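Local coordinates for Pbp related beta-lactamase (Pyrococcus abyssi, PDB 2QMI), which probably acts as a serine peptidase of the penicillin-binding protein and beta-lactamase family, working as a self-compartmentalizing octamer, at residues A[7-12]-A[335-340]; A[213-218]-A[223-228]; A[349-352]-A[356-359]; A[427-432]-A[436-441]. All coordinates share one frame; numbering follows the deposited sequence.

Contact 1. Residues A[7-12]-A[335-340]; sequences ESFIVE and SYIAMY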
loop_
_atom_site.group_PDB
_atom_site.type_symbol
_atom_site.label_atom_id
_atom_site.label_comp_id
_atom_site.label_asym_id
_atom_site.label_seq_id
_atom_site.Cartn_x
_atom_site.Cartn_y
_atom_site.Cartn_z
ATOM N N GLU A 7 14.144 15.158 -41.814
ATOM C CA GLU A 7 13.700 15.906 -40.642
ATOM C C GLU A 7 12.401 15.318 -40.086
ATOM O O GLU A 7 12.232 15.182 -38.868
ATOM C CB GLU A 7 13.508 17.381 -41.006
ATOM C CG GLU A 7 14.685 17.971 -41.765
ATOM C CD GLU A 7 14.707 19.492 -41.760
ATOM O OE1 GLU A 7 13.636 20.119 -41.915
ATOM O OE2 GLU A 7 15.806 20.064 -41.611
ATOM N N SER A 8 11.489 14.967 -40.989
ATOM C CA SER A 8 10.213 14.376 -40.604
ATOM C C SER A 8 10.500 13.135 -39.759
ATOM O O SER A 8 9.968 12.967 -38.660
ATOM C CB SER A 8 9.426 13.981 -41.860
ATOM O OG SER A 8 8.060 13.755 -41.567
ATOM N N PHE A 9 11.361 12.274 -40.284
ATOM C CA PHE A 9 11.743 11.045 -39.601
ATOM C C PHE A 9 12.303 11.324 -38.208
ATOM O O PHE A 9 11.891 10.710 -37.219
ATOM C CB PHE A 9 12.796 10.306 -40.437
ATOM C CG PHE A 9 13.501 9.201 -39.697
ATOM C CD1 PHE A 9 12.850 8.006 -39.415
ATOM C CD2 PHE A 9 14.825 9.357 -39.295
ATOM C CE1 PHE A 9 13.511 6.982 -38.746
ATOM C CE2 PHE A 9 15.490 8.344 -38.629
ATOM C CZ PHE A 9 14.835 7.152 -38.354
ATOM N N ILE A 10 13.252 12.254 -38.147
ATOM C CA ILE A 10 13.902 12.619 -36.894
ATOM C C ILE A 10 12.947 13.107 -35.810
ATOM O O ILE A 10 13.026 12.656 -34.668
ATOM C CB ILE A 10 14.996 13.684 -37.148
ATOM C CG1 ILE A 10 16.131 13.052 -37.967
ATOM C CG2 ILE A 10 15.519 14.244 -35.828
ATOM C CD1 ILE A 10 17.165 14.044 -38.474
ATOM N N VAL A 11 12.037 14.008 -36.163
ATOM C CA VAL A 11 11.095 14.541 -35.193
ATOM C C VAL A 11 10.091 13.499 -34.691
ATOM O O VAL A 11 9.621 13.573 -33.554
ATOM C CB VAL A 11 10.338 15.747 -35.778
ATOM C CG1 VAL A 11 9.266 16.224 -34.798
ATOM C CG2 VAL A 11 11.320 16.875 -36.065
ATOM N N GLU A 12 9.769 12.529 -35.542
ATOM C CA GLU A 12 8.831 11.481 -35.176
ATOM C C GLU A 12 9.487 10.490 -34.213
ATOM O O GLU A 12 8.836 9.982 -33.294
ATOM C CB GLU A 12 8.333 10.751 -36.433
ATOM C CG GLU A 12 7.678 11.677 -37.468
ATOM C CD GLU A 12 7.077 10.922 -38.645
ATOM O OE1 GLU A 12 7.807 10.149 -39.305
ATOM O OE2 GLU A 12 5.870 11.102 -38.914
ATOM N N SER A 335 23.101 5.727 -34.403
ATOM C CA SER A 335 23.562 5.005 -35.582
ATOM C C SER A 335 22.426 4.829 -36.588
ATOM O O SER A 335 22.631 4.970 -37.792
ATOM C CB SER A 335 24.123 3.637 -35.188
ATOM O OG SER A 335 23.094 2.782 -34.728
ATOM N N TYR A 336 21.229 4.530 -36.087
ATOM C CA TYR A 336 20.053 4.350 -36.935
ATOM C C TYR A 336 19.757 5.632 -37.706
ATOM O O TYR A 336 19.465 5.599 -38.907
ATOM C CB TYR A 336 18.847 3.948 -36.080
ATOM C CG TYR A 336 18.935 2.541 -35.518
ATOM C CD1 TYR A 336 20.085 1.776 -35.685
ATOM C CD2 TYR A 336 17.866 1.979 -34.820
ATOM C CE1 TYR A 336 20.172 0.490 -35.176
ATOM C CE2 TYR A 336 17.942 0.686 -34.303
ATOM C CZ TYR A 336 19.097 -0.048 -34.488
ATOM O OH TYR A 336 19.182 -1.327 -34.003
ATOM N N ILE A 337 19.839 6.764 -37.014
ATOM C CA ILE A 337 19.614 8.056 -37.646
ATOM C C ILE A 337 20.713 8.303 -38.691
ATOM O O ILE A 337 20.438 8.697 -39.824
ATOM C CB ILE A 337 19.631 9.186 -36.597
ATOM C CG1 ILE A 337 18.457 8.993 -35.628
ATOM C CG2 ILE A 337 19.569 10.545 -37.285
ATOM C CD1 ILE A 337 18.328 10.067 -34.575
ATOM N N ALA A 338 21.958 8.051 -38.303
ATOM C CA ALA A 338 23.085 8.245 -39.208
ATOM C C ALA A 338 22.909 7.431 -40.489
ATOM O O ALA A 338 23.078 7.948 -41.594
ATOM C CB ALA A 338 24.384 7.854 -38.514
ATOM N N MET A 339 22.559 6.157 -40.338
ATOM C CA MET A 339 22.385 5.280 -41.486
ATOM C C MET A 339 21.205 5.680 -42.381
ATOM O O MET A 339 21.248 5.481 -43.595
ATOM C CB MET A 339 22.264 3.835 -41.005
ATOM C CG MET A 339 23.467 3.412 -40.169
ATOM S SD MET A 339 23.402 1.737 -39.504
ATOM C CE MET A 339 25.134 1.292 -39.459
ATOM N N TYR A 340 20.172 6.265 -41.783
ATOM C CA TYR A 340 19.002 6.720 -42.526
ATOM C C TYR A 340 19.455 7.829 -43.492
ATOM O O TYR A 340 19.052 7.863 -44.655
ATOM C CB TYR A 340 17.953 7.282 -41.555
ATOM C CG TYR A 340 16.571 7.489 -42.144
ATOM C CD1 TYR A 340 15.584 6.511 -42.011
ATOM C CD2 TYR A 340 16.241 8.672 -42.809
ATOM C CE1 TYR A 340 14.293 6.706 -42.520
ATOM C CE2 TYR A 340 14.954 8.880 -43.323
ATOM C CZ TYR A 340 13.989 7.892 -43.167
ATOM O OH TYR A 340 12.713 8.101 -43.624
#
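Phe9 and Tyr340 make a face-to-face aromatic stack between two helices. The planes of their rings are only 2° apart and the centroids 3.8 Å apart, so the rings overlap almost fully, CG of Phe9 lying over the Tyr340 ring and CD1 of Tyr340 over the Phe9 ring. Both side chains leave their helices with CG anti to the backbone N, which carries each ring across the gap to meet the other. CB of Phe9 adds an off-centre CH-pi contact to the Tyr340 ring.

Apolar contacts fill the rest. At the edge of the Phe9 ring, near its plane, CE2 lies 4.2 Å from Ile337 CA; beside it Ile10 CG1 approaches Ile337 CG2 at 4.3 Å. No hydrogen bond crosses between the segments, and the Tyr340 hydroxyl is instead bonded to Glu351.

The short axes run nearly antiparallel, at 167°, but stay 11.1 Å apart, a spacing bridged by the large rings. The arrangement is a buried antiparallel helix pair joining the N-terminal helix 3-16 to helix 334-345 of the beta-lactamase-type domain, as in the penicillin-binding protein fold, where terminal helices pack together on one side of the antiparallel sheet.

Contact 2. Residues A[213-218]-A[223-228]; sequences GYILDK and VPQPFP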
loop_
_atom_site.group_PDB
_atom_site.type_symbol
_atom_site.label_atom_id
_atom_site.label_comp_id
_atom_site.label_asym_id
_atom_site.label_seq_id
_atom_site.Cartn_x
_atom_site.Cartn_y
_atom_site.Cartn_z
ATOM N N GLY A 213 22.737 16.086 -19.879
ATOM C CA GLY A 213 22.446 14.697 -20.175
ATOM C C GLY A 213 21.079 14.328 -19.624
ATOM O O GLY A 213 20.544 15.036 -18.765
ATOM N N TYR A 214 20.506 13.230 -20.120
ATOM C CA TYR A 214 19.200 12.768 -19.654
ATOM C C TYR A 214 19.080 11.246 -19.642
ATOM O O TYR A 214 19.538 10.547 -20.549
ATOM C CB TYR A 214 18.074 13.367 -20.509
ATOM C CG TYR A 214 17.862 14.844 -20.268
ATOM C CD1 TYR A 214 17.153 15.297 -19.153
ATOM C CD2 TYR A 214 18.413 15.792 -21.127
ATOM C CE1 TYR A 214 17.002 16.656 -18.906
ATOM C CE2 TYR A 214 18.272 17.150 -20.885
ATOM C CZ TYR A 214 17.571 17.579 -19.780
ATOM O OH TYR A 214 17.461 18.931 -19.534
ATOM N N ILE A 215 18.465 10.756 -18.571
ATOM C CA ILE A 215 18.222 9.343 -18.357
ATOM C C ILE A 215 16.719 9.255 -18.147
ATOM O O ILE A 215 16.148 10.071 -17.433
ATOM C CB ILE A 215 18.948 8.840 -17.088
ATOM C CG1 ILE A 215 20.458 8.896 -17.299
ATOM C CG2 ILE A 215 18.513 7.431 -16.754
ATOM C CD1 ILE A 215 20.952 7.999 -18.406
ATOM N N LEU A 216 16.079 8.282 -18.780
ATOM C CA LEU A 216 14.633 8.109 -18.653
ATOM C C LEU A 216 14.372 7.119 -17.516
ATOM O O LEU A 216 14.854 5.984 -17.568
ATOM C CB LEU A 216 14.085 7.567 -19.974
ATOM C CG LEU A 216 12.626 7.784 -20.381
ATOM C CD1 LEU A 216 12.318 9.270 -20.448
ATOM C CD2 LEU A 216 12.387 7.136 -21.743
ATOM N N ASP A 217 13.636 7.538 -16.482
ATOM C CA ASP A 217 13.370 6.618 -15.371
ATOM C C ASP A 217 12.287 5.595 -15.699
ATOM O O ASP A 217 11.697 5.629 -16.781
ATOM C CB ASP A 217 13.036 7.358 -14.055
ATOM C CG ASP A 217 11.716 8.117 -14.095
ATOM O OD1 ASP A 217 10.726 7.603 -14.659
ATOM O OD2 ASP A 217 11.663 9.230 -13.524
ATOM N N LYS A 218 12.056 4.669 -14.771
ATOM C CA LYS A 218 11.064 3.613 -14.966
ATOM C C LYS A 218 9.647 4.154 -15.081
ATOM O O LYS A 218 8.773 3.513 -15.672
ATOM C CB LYS A 218 11.160 2.570 -13.836
ATOM C CG LYS A 218 11.685 3.109 -12.513
ATOM C CD LYS A 218 12.163 1.965 -11.606
ATOM C CE LYS A 218 12.881 2.487 -10.343
ATOM N NZ LYS A 218 12.021 3.438 -9.559
ATOM N N VAL A 223 15.239 12.377 -16.588
ATOM C CA VAL A 223 15.968 12.884 -15.432
ATOM C C VAL A 223 17.339 13.390 -15.855
ATOM O O VAL A 223 18.138 12.643 -16.414
ATOM C CB VAL A 223 16.165 11.778 -14.376
ATOM C CG1 VAL A 223 16.862 12.355 -13.149
ATOM C CG2 VAL A 223 14.825 11.156 -14.012
ATOM N N PRO A 224 17.634 14.671 -15.581
ATOM C CA PRO A 224 18.931 15.251 -15.952
ATOM C C PRO A 224 20.108 14.639 -15.204
ATOM O O PRO A 224 20.043 14.406 -13.999
ATOM C CB PRO A 224 18.750 16.735 -15.639
ATOM C CG PRO A 224 17.810 16.715 -14.478
ATOM C CD PRO A 224 16.804 15.645 -14.849
ATOM N N GLN A 225 21.186 14.380 -15.937
ATOM C CA GLN A 225 22.396 13.802 -15.366
ATOM C C GLN A 225 23.607 14.433 -16.035
ATOM O O GLN A 225 23.708 14.450 -17.264
ATOM C CB GLN A 225 22.424 12.283 -15.597
ATOM C CG GLN A 225 21.393 11.510 -14.788
ATOM C CD GLN A 225 21.823 11.300 -13.354
ATOM O OE1 GLN A 225 22.724 11.973 -12.852
ATOM N NE2 GLN A 225 21.170 10.365 -12.679
ATOM N N PRO A 226 24.542 14.966 -15.235
ATOM C CA PRO A 226 25.753 15.599 -15.769
ATOM C C PRO A 226 26.729 14.553 -16.311
ATOM O O PRO A 226 26.651 13.374 -15.957
ATOM C CB PRO A 226 26.327 16.337 -14.556
ATOM C CG PRO A 226 25.126 16.521 -13.642
ATOM C CD PRO A 226 24.417 15.211 -13.789
ATOM N N PHE A 227 27.643 14.986 -17.172
ATOM C CA PHE A 227 28.636 14.083 -17.742
ATOM C C PHE A 227 29.374 13.363 -16.608
ATOM O O PHE A 227 29.602 13.945 -15.545
ATOM C CB PHE A 227 29.648 14.871 -18.582
ATOM C CG PHE A 227 30.600 13.998 -19.347
ATOM C CD1 PHE A 227 30.222 13.433 -20.559
ATOM C CD2 PHE A 227 31.852 13.689 -18.825
ATOM C CE1 PHE A 227 31.075 12.571 -21.239
ATOM C CE2 PHE A 227 32.711 12.828 -19.494
ATOM C CZ PHE A 227 32.321 12.268 -20.705
ATOM N N PRO A 228 29.752 12.085 -16.813
ATOM C CA PRO A 228 30.464 11.361 -15.756
ATOM C C PRO A 228 31.979 11.536 -15.887
ATOM O O PRO A 228 32.701 10.602 -16.256
ATOM C CB PRO A 228 30.023 9.925 -15.982
ATOM C CG PRO A 228 29.995 9.856 -17.471
ATOM C CD PRO A 228 29.307 11.154 -17.866
#
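Ile215 and Val223 form an antiparallel hydrogen-bonded pair. Val223 N gives the shorter bond, 2.6 Å to Ile215 O, and Ile215 N returns one of 2.9 Å to Val223 O; both are close to straight. Farther along, Gln225 N reaches Gly213 O at 3.0 Å, but the donor stands well above the carbonyl plane, 64° out of it.

Between these bonds Tyr214 and Pro224 make a non-hydrogen-bonded pair. Proline has no N-H to give, and at this position none is needed. CA-H...O contacts supplement the backbone pairing here: Pro224 CA lies 3.2 Å from Gly213 O, while Tyr214 CA faces Val223 O.

On the face carrying Tyr214 and Pro224, the tyrosine has CG anti to its carbonyl carbon (chi1 -71°), bringing CE1 within 3.7 Å of Pro224 CB. On the other face CG1 of Ile215 meets CG of Gln225, also at 3.7 Å. Near the turn, Val223 CG2 touches Asp217 OD2, whose carboxylate is engaged in a salt bridge with Arg221.

Strands 213-216 and 222-225 make up a two-stranded hairpin, their short axes 4.3 Å apart and inclined at 138°. The Tyr214 hydroxyl ties it to Val43 and Glu44 in the same chain. Beyond strand 222-225, the carbonyls of Pro226 and Phe227 accept hydrogen bonds from Arg46 of a neighbouring subunit, placing the hairpin beside an interface of the octamer.

Contact 3. Residues A[349-352]-A[356-359]; sequences NPEK and FIYR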
loop_
_atom_site.group_PDB
_atom_site.type_symbol
_atom_site.label_atom_id
_atom_site.label_comp_id
_atom_site.label_asym_id
_atom_site.label_seq_id
_atom_site.Cartn_x
_atom_site.Cartn_y
_atom_site.Cartn_z
ATOM N N ASN A 349 16.177 3.897 -50.572
ATOM C CA ASN A 349 15.058 4.114 -49.658
ATOM C C ASN A 349 15.349 3.413 -48.324
ATOM O O ASN A 349 15.370 2.179 -48.244
ATOM C CB ASN A 349 13.758 3.558 -50.247
ATOM C CG ASN A 349 12.546 3.897 -49.395
ATOM O OD1 ASN A 349 12.657 4.051 -48.171
ATOM N ND2 ASN A 349 11.378 4.005 -50.030
ATOM N N PRO A 350 15.556 4.195 -47.255
ATOM C CA PRO A 350 15.848 3.628 -45.935
ATOM C C PRO A 350 14.685 2.814 -45.390
ATOM O O PRO A 350 14.880 1.781 -44.748
ATOM C CB PRO A 350 16.133 4.864 -45.092
ATOM C CG PRO A 350 15.167 5.862 -45.659
ATOM C CD PRO A 350 15.321 5.650 -47.157
ATOM N N GLU A 351 13.475 3.289 -45.656
ATOM C CA GLU A 351 12.262 2.625 -45.198
ATOM C C GLU A 351 12.159 1.174 -45.682
ATOM O O GLU A 351 11.332 0.409 -45.183
ATOM C CB GLU A 351 11.030 3.411 -45.671
ATOM C CG GLU A 351 10.972 4.879 -45.217
ATOM C CD GLU A 351 10.643 5.028 -43.737
ATOM O OE1 GLU A 351 9.759 4.288 -43.244
ATOM O OE2 GLU A 351 11.247 5.893 -43.062
ATOM N N LYS A 352 13.001 0.786 -46.636
ATOM C CA LYS A 352 12.959 -0.578 -47.170
ATOM C C LYS A 352 14.294 -1.321 -47.142
ATOM O O LYS A 352 14.314 -2.556 -47.141
ATOM C CB LYS A 352 12.442 -0.568 -48.619
ATOM C CG LYS A 352 10.996 -0.098 -48.783
ATOM C CD LYS A 352 10.497 -0.304 -50.222
ATOM C CE LYS A 352 9.001 0.032 -50.354
ATOM N NZ LYS A 352 8.445 -0.325 -51.699
ATOM N N PHE A 356 16.431 -2.506 -39.336
ATOM C CA PHE A 356 15.935 -1.963 -38.082
ATOM C C PHE A 356 14.788 -0.979 -38.254
ATOM O O PHE A 356 14.109 -0.643 -37.281
ATOM C CB PHE A 356 17.062 -1.309 -37.258
ATOM C CG PHE A 356 18.006 -0.436 -38.060
ATOM C CD1 PHE A 356 19.235 -0.926 -38.484
ATOM C CD2 PHE A 356 17.681 0.888 -38.349
ATOM C CE1 PHE A 356 20.130 -0.111 -39.178
ATOM C CE2 PHE A 356 18.570 1.713 -39.043
ATOM C CZ PHE A 356 19.792 1.214 -39.456
ATOM N N ILE A 357 14.547 -0.530 -39.481
ATOM C CA ILE A 357 13.461 0.417 -39.714
ATOM C C ILE A 357 12.115 -0.212 -40.087
ATOM O O ILE A 357 11.095 0.154 -39.510
ATOM C CB ILE A 357 13.860 1.465 -40.776
ATOM C CG1 ILE A 357 15.098 2.226 -40.289
ATOM C CG2 ILE A 357 12.720 2.450 -41.001
ATOM C CD1 ILE A 357 15.588 3.290 -41.234
ATOM N N TYR A 358 12.084 -1.142 -41.042
ATOM C CA TYR A 358 10.803 -1.758 -41.395
ATOM C C TYR A 358 10.348 -2.788 -40.365
ATOM O O TYR A 358 9.145 -3.000 -40.165
ATOM C CB TYR A 358 10.838 -2.399 -42.790
ATOM C CG TYR A 358 11.992 -3.334 -43.089
ATOM C CD1 TYR A 358 13.209 -2.840 -43.553
ATOM C CD2 TYR A 358 11.842 -4.721 -42.975
ATOM C CE1 TYR A 358 14.253 -3.700 -43.911
ATOM C CE2 TYR A 358 12.879 -5.592 -43.323
ATOM C CZ TYR A 358 14.082 -5.073 -43.794
ATOM O OH TYR A 358 15.110 -5.915 -44.155
ATOM N N ARG A 359 11.308 -3.424 -39.703
ATOM C CA ARG A 359 10.990 -4.415 -38.685
ATOM C C ARG A 359 10.267 -3.758 -37.505
ATOM O O ARG A 359 9.317 -4.320 -36.963
ATOM C CB ARG A 359 12.276 -5.110 -38.222
ATOM C CG ARG A 359 12.114 -6.086 -37.058
ATOM C CD ARG A 359 13.259 -7.110 -37.042
ATOM N NE ARG A 359 14.585 -6.486 -37.010
ATOM C CZ ARG A 359 15.140 -5.960 -35.923
ATOM N NH1 ARG A 359 14.483 -5.981 -34.769
ATOM N NH2 ARG A 359 16.354 -5.416 -35.986
#
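Ile357 fits against Pro350 on the more buried side of this contact. Its CD1 lies 4.2 Å from Pro350 CB and 3.9 Å from Pro350 O, so the tip of the isoleucine meets both the ring and the carbonyl of the proline. CG1 is anti to the carbonyl carbon, and the chain runs on extended (chi2 -180°) to bring CD1 to the proline, while the CG2 branch faces Glu351 OE1 at 4.1 Å. Glu351 crosses Ile357 at about a right angle, its chain bent at chi2, and its OE2 is hydrogen-bonded to Tyr340.

The other side is more exposed and rests on backbone oxygens. Tyr358 CE1 approaches Lys352 O at 3.4 Å and Tyr358 CB lies 3.7 Å from Glu351 O, whereas the CB of Lys352 points away from 356-359. No hydrogen bond crosses the contact; within 349-352, Asn349 caps the helix through a weak bond from Glu351 N to its OD1, 2.8 Å long and bent to 119°.

Helices 350-353 and 355-364 follow one another in the chain after helix 334-345. Pro350 and Ile357 rest on Tyr340, Pro350 also meets Lys5 of helix 3-16, and Phe356 stacks on Tyr336.

Contact 4. Residues A[427-432]-A[436-441]; sequences EFYIKD and DLIFER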
loop_
_atom_site.group_PDB
_atom_site.type_symbol
_atom_site.label_atom_id
_atom_site.label_comp_id
_atom_site.label_asym_id
_atom_site.label_seq_id
_atom_site.Cartn_x
_atom_site.Cartn_y
_atom_site.Cartn_z
ATOM N N GLU A 427 1.581 -17.274 -36.102
ATOM C CA GLU A 427 1.466 -16.483 -37.328
ATOM C C GLU A 427 0.523 -15.303 -37.150
ATOM O O GLU A 427 -0.578 -15.453 -36.628
ATOM C CB GLU A 427 0.972 -17.340 -38.498
ATOM C CG GLU A 427 1.967 -18.372 -38.999
ATOM C CD GLU A 427 1.731 -19.754 -38.412
ATOM O OE1 GLU A 427 0.626 -20.312 -38.603
ATOM O OE2 GLU A 427 2.658 -20.291 -37.766
ATOM N N PHE A 428 0.979 -14.133 -37.581
ATOM C CA PHE A 428 0.204 -12.902 -37.502
ATOM C C PHE A 428 -0.193 -12.495 -38.919
ATOM O O PHE A 428 0.672 -12.352 -39.783
ATOM C CB PHE A 428 1.049 -11.785 -36.879
ATOM C CG PHE A 428 1.249 -11.923 -35.397
ATOM C CD1 PHE A 428 0.260 -11.515 -34.508
ATOM C CD2 PHE A 428 2.420 -12.475 -34.887
ATOM C CE1 PHE A 428 0.434 -11.658 -33.133
ATOM C CE2 PHE A 428 2.603 -12.621 -33.512
ATOM C CZ PHE A 428 1.609 -12.212 -32.637
ATOM N N TYR A 429 -1.491 -12.326 -39.162
ATOM C CA TYR A 429 -1.970 -11.914 -40.479
ATOM C C TYR A 429 -2.525 -10.489 -40.388
ATOM O O TYR A 429 -3.582 -10.269 -39.794
ATOM C CB TYR A 429 -3.066 -12.866 -40.984
ATOM C CG TYR A 429 -2.600 -14.292 -41.258
ATOM C CD1 TYR A 429 -2.492 -15.225 -40.225
ATOM C CD2 TYR A 429 -2.251 -14.696 -42.550
ATOM C CE1 TYR A 429 -2.045 -16.533 -40.470
ATOM C CE2 TYR A 429 -1.803 -15.993 -42.809
ATOM C CZ TYR A 429 -1.704 -16.908 -41.764
ATOM O OH TYR A 429 -1.278 -18.197 -42.019
ATOM N N ILE A 430 -1.810 -9.526 -40.970
ATOM C CA ILE A 430 -2.244 -8.127 -40.931
ATOM C C ILE A 430 -3.064 -7.783 -42.170
ATOM O O ILE A 430 -2.580 -7.901 -43.291
ATOM C CB ILE A 430 -1.040 -7.143 -40.841
ATOM C CG1 ILE A 430 -0.225 -7.404 -39.571
ATOM C CG2 ILE A 430 -1.548 -5.693 -40.813
ATOM C CD1 ILE A 430 0.733 -8.578 -39.661
ATOM N N LYS A 431 -4.303 -7.344 -41.964
ATOM C CA LYS A 431 -5.192 -7.013 -43.073
ATOM C C LYS A 431 -6.429 -6.231 -42.591
ATOM O O LYS A 431 -7.004 -6.530 -41.537
ATOM C CB LYS A 431 -5.583 -8.327 -43.777
ATOM C CG LYS A 431 -6.767 -8.301 -44.751
ATOM C CD LYS A 431 -7.028 -9.730 -45.275
ATOM C CE LYS A 431 -8.416 -9.910 -45.911
ATOM N NZ LYS A 431 -8.562 -9.205 -47.225
ATOM N N ASP A 432 -6.809 -5.210 -43.364
ATOM C CA ASP A 432 -7.965 -4.354 -43.065
ATOM C C ASP A 432 -8.013 -3.825 -41.631
ATOM O O ASP A 432 -8.977 -4.090 -40.906
ATOM C CB ASP A 432 -9.261 -5.105 -43.374
ATOM N N ASP A 436 -5.025 -11.257 -37.432
ATOM C CA ASP A 436 -5.383 -12.614 -37.001
ATOM C C ASP A 436 -4.144 -13.344 -36.496
ATOM O O ASP A 436 -3.148 -13.454 -37.215
ATOM C CB ASP A 436 -5.962 -13.448 -38.153
ATOM C CG ASP A 436 -7.307 -12.954 -38.622
ATOM O OD1 ASP A 436 -7.344 -12.124 -39.559
ATOM O OD2 ASP A 436 -8.323 -13.398 -38.052
ATOM N N LEU A 437 -4.210 -13.844 -35.267
ATOM C CA LEU A 437 -3.096 -14.585 -34.688
ATOM C C LEU A 437 -3.456 -16.069 -34.628
ATOM O O LEU A 437 -4.481 -16.448 -34.069
ATOM C CB LEU A 437 -2.776 -14.068 -33.277
ATOM C CG LEU A 437 -1.797 -14.915 -32.452
ATOM C CD1 LEU A 437 -0.507 -15.132 -33.218
ATOM C CD2 LEU A 437 -1.518 -14.235 -31.138
ATOM N N ILE A 438 -2.621 -16.902 -35.231
ATOM C CA ILE A 438 -2.844 -18.342 -35.222
ATOM C C ILE A 438 -1.692 -18.932 -34.425
ATOM O O ILE A 438 -0.554 -18.926 -34.888
ATOM C CB ILE A 438 -2.795 -18.959 -36.638
ATOM C CG1 ILE A 438 -3.787 -18.259 -37.575
ATOM C CG2 ILE A 438 -3.070 -20.457 -36.548
ATOM C CD1 ILE A 438 -5.243 -18.377 -37.167
ATOM N N PHE A 439 -1.983 -19.432 -33.230
ATOM C CA PHE A 439 -0.942 -20.009 -32.389
ATOM C C PHE A 439 -1.338 -21.402 -31.890
ATOM O O PHE A 439 -2.228 -21.555 -31.051
ATOM C CB PHE A 439 -0.651 -19.072 -31.215
ATOM C CG PHE A 439 0.444 -19.552 -30.317
ATOM C CD1 PHE A 439 1.691 -19.882 -30.838
ATOM C CD2 PHE A 439 0.227 -19.684 -28.948
ATOM C CE1 PHE A 439 2.712 -20.336 -30.008
ATOM C CE2 PHE A 439 1.241 -20.139 -28.106
ATOM C CZ PHE A 439 2.485 -20.466 -28.638
ATOM N N GLU A 440 -0.645 -22.407 -32.413
ATOM C CA GLU A 440 -0.909 -23.804 -32.096
ATOM C C GLU A 440 -2.376 -24.132 -32.378
ATOM O O GLU A 440 -2.794 -24.139 -33.537
ATOM C CB GLU A 440 -0.559 -24.133 -30.640
ATOM C CG GLU A 440 -0.663 -25.637 -30.346
ATOM C CD GLU A 440 -1.464 -25.946 -29.087
ATOM O OE1 GLU A 440 -2.428 -25.202 -28.794
ATOM O OE2 GLU A 440 -1.137 -26.939 -28.401
ATOM N N ARG A 441 -3.163 -24.373 -31.333
ATOM C CA ARG A 441 -4.573 -24.717 -31.515
ATOM C C ARG A 441 -5.527 -23.537 -31.640
ATOM O O ARG A 441 -6.608 -23.674 -32.196
ATOM C CB ARG A 441 -5.066 -25.584 -30.349
ATOM C CG ARG A 441 -5.427 -24.779 -29.092
ATOM C CD ARG A 441 -5.616 -25.680 -27.871
ATOM N NE ARG A 441 -4.438 -26.513 -27.653
ATOM C CZ ARG A 441 -4.375 -27.533 -26.805
ATOM N NH1 ARG A 441 -5.430 -27.862 -26.067
ATOM N NH2 ARG A 441 -3.256 -28.246 -26.721
HETATM O O HOH W 1 -6.102 -10.304 -41.009
#
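Glu427 and Ile438, and likewise Tyr429 and Asp436, are joined by paired backbone hydrogen bonds. In the first pair Ile438 N meets Glu427 O at 2.9 Å, and Glu427 N reaches Ile438 O at 3.0 Å. In the second, Tyr429 N bonds Asp436 O at 2.8 Å and Asp436 N bonds Tyr429 O at 2.9 Å. Four bonds of such even length, with short axes 4.7 Å apart and at 166°, define a regular antiparallel pairing. A water donates to both Tyr429 O and Asp436 OD1, linking backbone to carboxylate; Asp436 OD2 is salt-bridged to Arg443.

Aromatic and apolar contacts occupy both faces. Phe428 and Leu437, the non-hydrogen-bonded pair, lie side by side pointing the same way. Leu437 CD1 sits over a face of the Phe428 ring in a CH-pi contact, 3.7 Å from the centroid and 17° off the normal. On the opposite face Tyr429, with CG anti to its carbonyl carbon (chi1 -65°), sends CE1 to 3.8 Å from Ile438 CG1, and the ring presents its edge to Asp436 O.

Past the strand, Arg441 grips Glu440 side-on in a salt bridge, NE to OE1 at 2.7 Å and NH2 to OE2.

Strands 422-431 and 434-439 are a hairpin of the closed antiparallel barrel. Ile413 of strand 412-419 and Asp411 just before it bond to Phe428 and Ile430, strand 442-446 to Leu437, and Tyr370 of strand 368-371 packs on both Phe428 and Leu437. Arg157 of a neighbouring subunit packs on Glu427 and Ile438.

Contacts 1 and 2 lie in the beta-lactamase-type part of the chain, and contact 2 falls, along the sequence, between the two segments of contact 1; their centres are 22 Å apart and they do not touch. Contact 3 follows contact 1 directly, its centre 11 Å away, and the two share a surface on which helix 334-345 meets the helices 350-353 and 355-364. Contact 4 comes last, in the barrel of the octamerisation domain, with its centre 23 Å from contact 3 and 40 Å from contact 2. Contact 3 thus lies at the junction between the catalytic-type domain and the barrel. Contacts 3 and 4 both reach the same neighbouring subunit, consistent with the barrel's part in octamer assembly.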